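Local coordinates for protein aldehyde dehydrogenase (Listeria monocytogenes, PDB 3K9D) that probably acts as an aldehyde dehydrogenase, an oxidoreductase that works on aldehyde or oxo groups with NAD or NADP as acceptor, at residues 151-155 with 172-176; 37-43 with 129-134; 44-48 with 75-79; 62-66 with 302-306; 192-198 with 212-217. Residues are numbered along the deposited sequence.

Interaction 1 of 5, residues 151-155 with 172-176; sequences ILETV and ISCMT
A helical turn at 151-155 lies over the strand 172-174, running against it at 164° with axes 8.4 Å apart. The chain leaves the strand at Met-175 and Thr-176. Two CA pairs fix the register, Leu-152 with Cys-174 and Val-155 with Ser-173, both at 6.5 Å. The main bump is the Cys-174 side chain (chi1 t), which rises from the strand into the hollow between Ile-151, Leu-152 and Val-155. Its SG lies 3.8 Å from Ile-151 CG2 and 3.8 Å from Leu-152 CD2, while its CB meets Val-155 CG2 at 3.8 Å. A slim cysteine suits this slot, where the helix comes close to the sheet. Val-155 (t) straddles the backbone, its CG1 reaching Ser-173 C at 4.0 Å and Ile-172 CG2 at 4.3 Å. At the other end Leu-152 (m, t) covers the strand's exit, its CD2 3.8 Å from Met-175 O and 3.9 Å from Thr-176 CG2. Ser-173 and Met-175 point away and touch helix 6-28. Such purely apolar packing, without hydrogen bonds, typifies the helix of a beta-alpha-beta unit, here strand 138-143, helix 148-164 and strand 172-174, in the Rossmann-like domain expected to bind the coenzyme.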
# COMPACT_ATOMS: atom_id res chain seq x y z
N ILE A 151 21.34 17.73 -4.63
CA ILE A 151 20.18 17.01 -5.16
C ILE A 151 19.88 17.47 -6.57
O ILE A 151 19.77 16.64 -7.46
CB ILE A 151 18.94 17.12 -4.25
CG1 ILE A 151 19.19 16.43 -2.90
CG2 ILE A 151 17.75 16.43 -4.87
CD1 ILE A 151 18.25 16.86 -1.82
N LEU A 152 19.79 18.78 -6.77
CA LEU A 152 19.57 19.39 -8.07
C LEU A 152 20.59 18.94 -9.09
O LEU A 152 20.23 18.61 -10.21
CB LEU A 152 19.55 20.92 -7.98
CG LEU A 152 18.28 21.63 -7.48
CD1 LEU A 152 18.51 23.13 -7.51
CD2 LEU A 152 17.09 21.25 -8.36
N GLU A 153 21.87 18.90 -8.69
CA GLU A 153 22.94 18.45 -9.58
C GLU A 153 22.92 16.95 -9.91
O GLU A 153 23.18 16.58 -11.04
CB GLU A 153 24.32 18.93 -9.09
CG GLU A 153 25.52 18.43 -9.91
CD GLU A 153 25.62 19.05 -11.31
OE1 GLU A 153 24.75 19.85 -11.70
OE2 GLU A 153 26.58 18.73 -12.02
N THR A 154 22.57 16.12 -8.93
CA THR A 154 22.24 14.69 -9.16
C THR A 154 21.10 14.53 -10.16
O THR A 154 21.18 13.71 -11.09
CB THR A 154 21.80 13.97 -7.85
OG1 THR A 154 22.71 14.28 -6.80
CG2 THR A 154 21.73 12.45 -8.05
N VAL A 155 20.03 15.31 -9.96
CA VAL A 155 18.89 15.30 -10.87
C VAL A 155 19.30 15.75 -12.26
O VAL A 155 18.99 15.08 -13.24
CB VAL A 155 17.70 16.13 -10.31
CG1 VAL A 155 16.63 16.36 -11.41
CG2 VAL A 155 17.09 15.43 -9.12
N ILE A 172 12.03 13.30 -15.16
CA ILE A 172 12.85 13.33 -13.93
C ILE A 172 13.12 14.78 -13.58
O ILE A 172 13.83 15.49 -14.30
CB ILE A 172 14.20 12.56 -14.10
CG1 ILE A 172 13.93 11.11 -14.52
CG2 ILE A 172 15.04 12.66 -12.81
CD1 ILE A 172 15.04 10.49 -15.30
N SER A 173 12.53 15.24 -12.48
CA SER A 173 12.63 16.65 -12.12
C SER A 173 12.74 16.85 -10.62
O SER A 173 12.62 15.90 -9.84
CB SER A 173 11.44 17.44 -12.71
OG SER A 173 10.20 16.98 -12.18
N CYS A 174 12.96 18.10 -10.21
CA CYS A 174 13.16 18.43 -8.81
C CYS A 174 12.71 19.86 -8.59
O CYS A 174 13.00 20.73 -9.43
CB CYS A 174 14.65 18.30 -8.47
SG CYS A 174 15.10 18.43 -6.72
N MET A 175 11.99 20.10 -7.49
CA MET A 175 11.73 21.46 -6.99
C MET A 175 13.05 22.20 -6.79
O MET A 175 13.99 21.66 -6.20
CB MET A 175 10.98 21.41 -5.65
CG MET A 175 9.65 20.65 -5.66
SD MET A 175 9.02 20.30 -4.02
CE MET A 175 9.06 21.95 -3.32
N THR A 176 13.11 23.44 -7.28
CA THR A 176 14.32 24.25 -7.20
C THR A 176 14.24 25.24 -6.03
O THR A 176 15.26 25.79 -5.61
CB THR A 176 14.58 25.01 -8.51
OG1 THR A 176 13.49 25.91 -8.78
CG2 THR A 176 14.73 24.03 -9.66

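Interaction 2 of 5, residues 37-43 with 129-134; sequences DTIVKAI and TLISIK
Branched aliphatic side chains form the centre of this contact, an antiparallel helix pair on the helical layer of the Rossmann-like domain. Segments 37-43 and 129-134 are regular alpha-helix, with axes 9.3 Å apart and N-to-C directions at 174°; the CA atoms of Val-40 and Leu-130, 5.7 Å apart, set the register. Ile-43 (m, t) puts CD1 3.8 Å from Thr-129 CG2 and 4.0 Å from Ile-133 CG1, and its CG2 lies 3.9 Å from Leu-130 CD2. Ile-133 (m, m) spreads further along the helix, its CG2 3.8 Å from Ile-39 CG2 and 4.0 Å from Val-40 CG2. The Ile and Val branches fill the groove densely, and Ile-172 of strand 172-174 touches Ile-43, Thr-129 and Ile-133 as well. Next outward, Val-40 (t) and Leu-130 (m, t) interlock: Leu-130 CD2 lies 3.8 Å from Val-40 CG1 and only 3.2 Å from Val-40 O, while Val-40 CG2 rests 3.7 Å from Lys-134 CA. At the polar edge Lys-134 has the length to carry its charge past this apolar layer. Its chain (t, p, t, t) ends between Asp-37 and the carbonyls of Ile-85 and Met-88, to which NZ also bonds, and Asp-37 (m) is held in turn by Gln-33. The salt bridge includes a hydrogen bond from Lys-134 NZ to Asp-37 OD1, 2.8 Å long.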
# COMPACT_ATOMS: atom_id res chain seq x y z
N ASP A 37 14.62 -0.15 -20.14
CA ASP A 37 15.84 -0.67 -19.53
C ASP A 37 17.09 0.02 -20.03
O ASP A 37 18.07 0.15 -19.28
CB ASP A 37 15.97 -2.19 -19.71
CG ASP A 37 14.94 -2.97 -18.90
OD1 ASP A 37 14.35 -2.38 -17.97
OD2 ASP A 37 14.73 -4.17 -19.19
N THR A 38 17.05 0.45 -21.29
CA THR A 38 18.07 1.31 -21.89
C THR A 38 18.25 2.63 -21.13
O THR A 38 19.37 3.06 -20.88
CB THR A 38 17.76 1.56 -23.39
OG1 THR A 38 17.94 0.34 -24.13
CG2 THR A 38 18.68 2.62 -24.00
N ILE A 39 17.14 3.27 -20.77
CA ILE A 39 17.16 4.50 -19.99
C ILE A 39 17.66 4.26 -18.56
O ILE A 39 18.50 5.02 -18.07
CB ILE A 39 15.75 5.15 -19.96
CG1 ILE A 39 15.36 5.63 -21.35
CG2 ILE A 39 15.68 6.30 -18.94
CD1 ILE A 39 13.85 5.59 -21.61
N VAL A 40 17.15 3.20 -17.92
CA VAL A 40 17.56 2.76 -16.58
C VAL A 40 19.10 2.58 -16.49
O VAL A 40 19.74 3.08 -15.56
CB VAL A 40 16.83 1.44 -16.20
CG1 VAL A 40 17.50 0.71 -15.03
CG2 VAL A 40 15.36 1.73 -15.87
N LYS A 41 19.66 1.88 -17.47
CA LYS A 41 21.11 1.65 -17.57
C LYS A 41 21.90 2.96 -17.72
O LYS A 41 22.97 3.12 -17.13
CB LYS A 41 21.41 0.65 -18.70
CG LYS A 41 22.82 0.68 -19.34
CD LYS A 41 23.82 -0.20 -18.61
CE LYS A 41 24.76 -0.88 -19.59
NZ LYS A 41 25.68 0.07 -20.29
N ALA A 42 21.35 3.90 -18.50
CA ALA A 42 21.96 5.22 -18.68
C ALA A 42 21.97 6.04 -17.40
O ALA A 42 22.91 6.80 -17.15
CB ALA A 42 21.26 5.97 -19.77
N ILE A 43 20.91 5.90 -16.59
CA ILE A 43 20.80 6.57 -15.29
C ILE A 43 21.84 5.99 -14.32
O ILE A 43 22.55 6.74 -13.62
CB ILE A 43 19.35 6.45 -14.71
CG1 ILE A 43 18.37 7.24 -15.57
CG2 ILE A 43 19.28 6.93 -13.26
CD1 ILE A 43 16.86 6.88 -15.39
N THR A 129 15.01 7.22 -8.67
CA THR A 129 14.88 7.48 -10.10
C THR A 129 14.89 6.15 -10.84
O THR A 129 13.97 5.85 -11.59
CB THR A 129 15.99 8.39 -10.60
OG1 THR A 129 15.88 9.67 -9.99
CG2 THR A 129 15.90 8.58 -12.13
N LEU A 130 15.93 5.35 -10.58
CA LEU A 130 16.12 4.05 -11.22
C LEU A 130 14.92 3.13 -11.06
O LEU A 130 14.48 2.53 -12.04
CB LEU A 130 17.33 3.35 -10.62
CG LEU A 130 18.71 3.76 -11.13
CD1 LEU A 130 19.73 3.31 -10.12
CD2 LEU A 130 18.98 3.16 -12.48
N ILE A 131 14.40 3.03 -9.84
CA ILE A 131 13.24 2.16 -9.59
C ILE A 131 11.89 2.68 -10.15
O ILE A 131 11.09 1.90 -10.66
CB ILE A 131 13.16 1.68 -8.10
CG1 ILE A 131 12.89 2.85 -7.13
CG2 ILE A 131 14.46 0.93 -7.72
CD1 ILE A 131 12.48 2.43 -5.76
N SER A 132 11.67 4.00 -10.08
CA SER A 132 10.47 4.62 -10.66
C SER A 132 10.45 4.50 -12.17
O SER A 132 9.46 4.02 -12.74
CB SER A 132 10.35 6.10 -10.27
OG SER A 132 10.33 6.24 -8.86
N ILE A 133 11.54 4.91 -12.82
CA ILE A 133 11.69 4.80 -14.27
C ILE A 133 11.60 3.35 -14.75
O ILE A 133 10.95 3.07 -15.77
CB ILE A 133 13.01 5.48 -14.77
CG1 ILE A 133 12.96 7.01 -14.56
CG2 ILE A 133 13.29 5.14 -16.23
CD1 ILE A 133 12.09 7.78 -15.56
N LYS A 134 12.20 2.43 -13.99
CA LYS A 134 12.13 0.97 -14.26
C LYS A 134 10.70 0.45 -14.35
O LYS A 134 10.41 -0.44 -15.16
CB LYS A 134 12.90 0.18 -13.19
CG LYS A 134 12.88 -1.35 -13.36
CD LYS A 134 13.50 -1.82 -14.67
CE LYS A 134 13.29 -3.31 -14.85
NZ LYS A 134 14.27 -4.01 -15.73

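Interaction 3 of 5, residues 44-48 with 75-79; sequences ADAGY and VFASK
Tyr-48, Lys-79 and Ser-78 lose the most surface here. Tyr-48 (chi1 t) points its CA-to-CB bond toward segment 75-79, and the aliphatic part of Lys-79 (m, m) lies across one ring face in a CH-pi contact: Lys-79 CG is 4.0 Å from the Tyr-48 ring centroid, 28° off the normal, and 3.5 Å from Tyr-48 CD1. Tyr-48 CE1 meets Val-75 CG2 at 3.9 Å, and Arg-51 adds a cation-pi contact. Helices 33-49 and 67-85 pair antiparallel at 161°, segment axes 8.2 Å apart, in the helical layer of the Rossmann-like domain, beside helix 121-134, which Ala-44 and Ser-78 also touch. Small residues permit that closeness: the CA atoms of Ala-44 and Ser-78 are 4.8 Å apart, and Ser-78 CB lies 3.5 Å from Ala-44 O. A CB on Gly-47 would sit 3.4 Å from Ser-78 CB. Ser-78 (p), within a pi-type turn at 76-79, satisfies OG on Asn-74 O. Lys-79 NZ makes a long salt bridge, 3.7 Å, to Asp-45 OD1, while Asp-45 OD2 pairs with Lys-41.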
# COMPACT_ATOMS: atom_id res chain seq x y z
N ALA A 44 21.93 4.66 -14.32
CA ALA A 44 22.86 3.95 -13.47
C ALA A 44 24.30 4.31 -13.81
O ALA A 44 25.11 4.55 -12.91
CB ALA A 44 22.65 2.45 -13.58
N ASP A 45 24.61 4.37 -15.08
CA ASP A 45 25.93 4.74 -15.53
C ASP A 45 26.28 6.15 -15.15
O ASP A 45 27.32 6.37 -14.60
CB ASP A 45 26.11 4.50 -17.01
CG ASP A 45 26.22 3.08 -17.35
OD1 ASP A 45 26.41 2.26 -16.49
OD2 ASP A 45 26.08 2.77 -18.51
N ALA A 46 25.40 7.09 -15.42
CA ALA A 46 25.61 8.49 -15.04
C ALA A 46 25.76 8.71 -13.53
O ALA A 46 26.61 9.50 -13.10
CB ALA A 46 24.51 9.37 -15.58
N GLY A 47 24.95 8.00 -12.74
CA GLY A 47 25.04 8.03 -11.28
C GLY A 47 26.38 7.52 -10.77
O GLY A 47 27.04 8.19 -9.96
N TYR A 48 26.77 6.34 -11.26
CA TYR A 48 28.07 5.73 -10.94
C TYR A 48 29.24 6.62 -11.33
O TYR A 48 30.14 6.79 -10.54
CB TYR A 48 28.20 4.35 -11.60
CG TYR A 48 29.48 3.61 -11.25
CD1 TYR A 48 29.71 3.13 -9.96
CD2 TYR A 48 30.46 3.38 -12.22
CE1 TYR A 48 30.89 2.45 -9.65
CE2 TYR A 48 31.63 2.70 -11.93
CZ TYR A 48 31.84 2.24 -10.64
OH TYR A 48 33.01 1.57 -10.35
N VAL A 75 27.72 4.47 -5.16
CA VAL A 75 27.98 3.19 -5.84
C VAL A 75 26.85 2.18 -5.61
O VAL A 75 26.41 1.50 -6.55
CB VAL A 75 29.36 2.56 -5.40
CG1 VAL A 75 29.52 1.12 -5.88
CG2 VAL A 75 30.51 3.39 -5.91
N PHE A 76 26.42 2.08 -4.36
CA PHE A 76 25.33 1.19 -3.99
C PHE A 76 24.05 1.56 -4.74
O PHE A 76 23.48 0.73 -5.43
CB PHE A 76 25.11 1.19 -2.46
CG PHE A 76 23.89 0.44 -2.04
CD1 PHE A 76 23.89 -0.94 -1.99
CD2 PHE A 76 22.73 1.13 -1.68
CE1 PHE A 76 22.75 -1.64 -1.62
CE2 PHE A 76 21.59 0.44 -1.30
CZ PHE A 76 21.60 -0.94 -1.27
N ALA A 77 23.64 2.83 -4.61
CA ALA A 77 22.45 3.37 -5.28
C ALA A 77 22.43 3.23 -6.80
O ALA A 77 21.35 3.12 -7.40
CB ALA A 77 22.30 4.80 -4.94
N SER A 78 23.61 3.26 -7.43
CA SER A 78 23.72 3.11 -8.87
C SER A 78 23.96 1.64 -9.25
O SER A 78 23.04 0.97 -9.72
CB SER A 78 24.74 4.09 -9.48
OG SER A 78 26.04 3.94 -8.93
N LYS A 79 25.16 1.12 -8.98
CA LYS A 79 25.55 -0.23 -9.43
C LYS A 79 24.77 -1.38 -8.81
O LYS A 79 24.36 -2.30 -9.51
CB LYS A 79 27.06 -0.47 -9.27
CG LYS A 79 27.90 0.13 -10.38
CD LYS A 79 27.88 -0.71 -11.66
CE LYS A 79 27.82 0.17 -12.90
NZ LYS A 79 26.47 0.80 -13.07

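Interaction 4 of 5, residues 62-66 with 302-306; sequences TGFGI and IVGKS
Two irregular loops meet, with the CA atoms of Phe-64 and Gly-304 4.4 Å apart. Gly-65 N donates to Gly-304 O at 2.7 Å (166°), and the same carbonyl accepts from Asn-247 ND2. Lys-305 (m, m, t, t) folds back and its NZ donates to Gly-63 O at 3.1 Å; a water takes a weak bond from Lys-305 NZ at 3.2 Å and donates to Thr-62 O at 2.8 Å. Thr-62 OG1, also hydrogen-bonded to Ala-58 O, accepts from Phe-64 N at 3.1 Å, an ST turn. Residues 302-305 form a type II turn, closed by Lys-305 N to Ile-302 O at 3.3 Å, whose third place suits Gly-304 with its positive phi, shared by Gly-63 and Gly-65; a CB on Gly-304 would clash with Phe-64 CB. Val-303 CG1 makes a CH-pi contact with the Phe-64 ring, 4.0 Å from its centroid, 12° off the normal. The contact joins the turn between helices 51-62 and 67-85 to the loop before helix 307-313, bridging probable coenzyme-binding and catalytic lobes.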
# COMPACT_ATOMS: atom_id res chain seq x y z
N THR A 62 25.80 19.73 3.31
CA THR A 62 25.08 19.34 4.53
C THR A 62 25.96 19.42 5.77
O THR A 62 25.48 19.66 6.88
CB THR A 62 24.50 17.90 4.44
OG1 THR A 62 25.57 16.95 4.27
CG2 THR A 62 23.51 17.77 3.29
N GLY A 63 27.26 19.19 5.57
CA GLY A 63 28.19 19.01 6.68
C GLY A 63 28.16 17.63 7.31
O GLY A 63 28.89 17.37 8.27
N PHE A 64 27.31 16.74 6.79
CA PHE A 64 27.19 15.39 7.34
C PHE A 64 28.20 14.45 6.70
O PHE A 64 28.58 14.63 5.54
CB PHE A 64 25.80 14.74 7.14
CG PHE A 64 24.63 15.55 7.66
CD1 PHE A 64 24.78 16.52 8.64
CD2 PHE A 64 23.35 15.28 7.17
CE1 PHE A 64 23.68 17.25 9.10
CE2 PHE A 64 22.25 16.00 7.62
CZ PHE A 64 22.41 16.98 8.59
N GLY A 65 28.59 13.45 7.47
CA GLY A 65 29.23 12.25 6.98
C GLY A 65 30.68 12.30 6.58
O GLY A 65 31.41 13.22 6.94
N ILE A 66 31.08 11.27 5.84
CA ILE A 66 32.45 11.07 5.41
C ILE A 66 32.42 10.98 3.88
O ILE A 66 31.64 10.21 3.31
CB ILE A 66 33.04 9.78 6.04
CG1 ILE A 66 33.09 9.91 7.56
CG2 ILE A 66 34.44 9.46 5.48
CD1 ILE A 66 33.29 8.60 8.30
N ILE A 302 24.18 16.85 16.23
CA ILE A 302 25.01 15.65 16.32
C ILE A 302 25.00 14.82 15.03
O ILE A 302 25.88 13.97 14.84
CB ILE A 302 24.57 14.74 17.52
CG1 ILE A 302 23.16 14.16 17.29
CG2 ILE A 302 24.69 15.50 18.84
CD1 ILE A 302 22.81 12.95 18.16
N VAL A 303 24.03 15.09 14.15
CA VAL A 303 23.72 14.22 13.01
C VAL A 303 24.84 14.18 11.97
O VAL A 303 25.23 15.22 11.44
CB VAL A 303 22.36 14.60 12.34
CG1 VAL A 303 22.14 13.82 11.05
CG2 VAL A 303 21.20 14.34 13.32
N GLY A 304 25.35 12.97 11.72
CA GLY A 304 26.42 12.75 10.75
C GLY A 304 27.76 13.38 11.08
O GLY A 304 28.58 13.61 10.17
N LYS A 305 27.99 13.64 12.37
CA LYS A 305 29.22 14.32 12.79
C LYS A 305 30.20 13.35 13.43
O LYS A 305 29.80 12.32 13.96
CB LYS A 305 28.93 15.50 13.72
CG LYS A 305 28.02 16.60 13.13
CD LYS A 305 28.60 17.23 11.86
CE LYS A 305 28.15 18.68 11.71
NZ LYS A 305 28.87 19.40 10.62
N SER A 306 31.48 13.71 13.39
CA SER A 306 32.52 12.90 13.99
C SER A 306 32.42 12.84 15.52
O SER A 306 31.80 13.71 16.15
CB SER A 306 33.87 13.48 13.60
OG SER A 306 34.12 14.64 14.36
O HOH W 1 26.08 20.55 9.45

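Interaction 5 of 5, residues 192-198 with 212-217; sequences TAVILAT and TPAIGV
Backbone hydrogen bonds make strands 192-197 and 214-216 parallel neighbours in a mixed sheet, at 12° with axes 4.8 Å apart. Ile-195 N donates to Pro-213 O at 2.9 Å, Ile-215 N to Ile-195 O at 2.8 Å, Ala-197 N to Ile-215 O at 2.9 Å, and Val-217 N to Ala-197 O weakly at 3.4 Å. The bridges pair Ile-195 with Ala-214, Leu-196 with Ile-215 and Ala-197 with Gly-216. CA-H...O contacts supplement them, Val-194 CA to Pro-213 O at 3.3 Å and Ala-214 CA to Ile-195 O at 3.6 Å. Apolar side chains cover both faces. On one, Ile-195 (m, t) places CB 4.2 Å from Ala-214 CB; with Ala-197 they meet helix 201-207, which small alanines let come close. On the other, Ile-215 (t, t) sets CG2 3.7 Å from Leu-196 CD2 and 4.2 Å from Val-194 CG2. At the entry the methyl CG2 of Thr-212 (m) packs 3.4 Å from Thr-192 O, and Ala-193 and Pro-213 pack on Ala-424 and Gly-427 of the second subunit. Polar groups gather there too: one water lies 2.5 Å from Thr-192 O and 2.8 Å from Thr-212 OG1, which also bonds Met-187 O. The two strands of this beta-alpha-beta unit, linked by a crossover through helix 201-207, are thus joined by main-chain bonds, while side-chain identity mainly settles how each sheet face packs.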
# COMPACT_ATOMS: atom_id res chain seq x y z
N THR A 192 -0.30 13.54 -8.86
CA THR A 192 0.64 12.74 -8.07
C THR A 192 0.00 11.40 -7.68
O THR A 192 -1.02 11.36 -6.99
CB THR A 192 1.07 13.51 -6.80
OG1 THR A 192 1.65 14.77 -7.20
CG2 THR A 192 2.08 12.71 -5.98
N ALA A 193 0.63 10.30 -8.12
CA ALA A 193 0.05 8.96 -7.95
C ALA A 193 0.46 8.25 -6.67
O ALA A 193 -0.29 7.40 -6.14
CB ALA A 193 0.41 8.11 -9.13
N VAL A 194 1.64 8.60 -6.18
CA VAL A 194 2.22 7.94 -5.02
C VAL A 194 3.27 8.84 -4.38
O VAL A 194 3.86 9.69 -5.04
CB VAL A 194 2.80 6.52 -5.38
CG1 VAL A 194 4.15 6.64 -6.08
CG2 VAL A 194 2.88 5.60 -4.13
N ILE A 195 3.46 8.68 -3.07
CA ILE A 195 4.53 9.37 -2.36
C ILE A 195 5.52 8.36 -1.81
O ILE A 195 5.12 7.46 -1.06
CB ILE A 195 4.00 10.27 -1.20
CG1 ILE A 195 2.93 11.23 -1.71
CG2 ILE A 195 5.15 11.05 -0.52
CD1 ILE A 195 1.96 11.67 -0.66
N LEU A 196 6.79 8.50 -2.19
CA LEU A 196 7.89 7.86 -1.46
C LEU A 196 8.38 8.81 -0.37
O LEU A 196 9.07 9.80 -0.64
CB LEU A 196 9.03 7.44 -2.38
CG LEU A 196 8.69 6.40 -3.44
CD1 LEU A 196 9.85 6.17 -4.41
CD2 LEU A 196 8.30 5.12 -2.76
N ALA A 197 8.00 8.49 0.85
CA ALA A 197 8.12 9.41 1.97
C ALA A 197 9.33 9.04 2.81
O ALA A 197 9.21 8.34 3.81
CB ALA A 197 6.84 9.38 2.80
N THR A 198 10.51 9.50 2.38
CA THR A 198 11.75 9.28 3.13
C THR A 198 12.10 10.55 3.93
O THR A 198 12.42 11.60 3.36
CB THR A 198 12.91 8.86 2.20
OG1 THR A 198 12.47 7.79 1.36
CG2 THR A 198 14.12 8.40 3.01
N THR A 212 -3.24 11.32 -0.96
CA THR A 212 -2.52 10.57 -2.00
C THR A 212 -1.93 9.33 -1.36
O THR A 212 -1.46 9.41 -0.22
CB THR A 212 -1.36 11.43 -2.60
OG1 THR A 212 -1.91 12.61 -3.19
CG2 THR A 212 -0.54 10.68 -3.65
N PRO A 213 -1.97 8.17 -2.06
CA PRO A 213 -1.27 6.96 -1.60
C PRO A 213 0.18 7.24 -1.22
O PRO A 213 0.91 7.85 -1.99
CB PRO A 213 -1.32 6.04 -2.81
CG PRO A 213 -2.59 6.42 -3.50
CD PRO A 213 -2.73 7.91 -3.30
N ALA A 214 0.58 6.80 -0.04
CA ALA A 214 1.94 7.00 0.46
C ALA A 214 2.61 5.70 0.84
O ALA A 214 1.97 4.71 1.19
CB ALA A 214 1.93 7.94 1.65
N ILE A 215 3.93 5.70 0.74
CA ILE A 215 4.71 4.67 1.39
C ILE A 215 5.80 5.32 2.22
O ILE A 215 6.67 6.03 1.72
CB ILE A 215 5.19 3.56 0.41
CG1 ILE A 215 6.48 2.91 0.92
CG2 ILE A 215 5.26 4.06 -1.03
CD1 ILE A 215 7.05 1.98 -0.07
N GLY A 216 5.69 5.09 3.53
CA GLY A 216 6.52 5.77 4.50
C GLY A 216 7.62 4.93 5.10
O GLY A 216 7.63 3.70 4.99
N VAL A 217 8.56 5.61 5.73
CA VAL A 217 9.61 4.96 6.50
C VAL A 217 9.31 5.22 7.97
O VAL A 217 8.35 5.94 8.29
CB VAL A 217 11.02 5.48 6.10
CG1 VAL A 217 11.27 5.27 4.60
CG2 VAL A 217 11.18 6.96 6.47
O HOH W 2 -3.00 12.14 -5.77

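Along the chain, helix 33-49 opens first: residues 37-43 begin interaction 2, and 44-48, which follow directly on the same helix, begin interaction 3, which closes at 75-79 within the longer loop that 129-134 completes. Leu-130 touches Ala-44, Ala-77 and Ser-78, so these two contacts merge. Interaction 4 starts at 62-66, inside both loops, and closes only at 302-306; it therefore crosses them and ties this N-terminal region to the other lobe. Its long loop encloses interactions 1 and 5, successive beta-alpha-beta units of one sheet that follow in series. Interaction 1 also meets interaction 2, through Ile-172 of its strand.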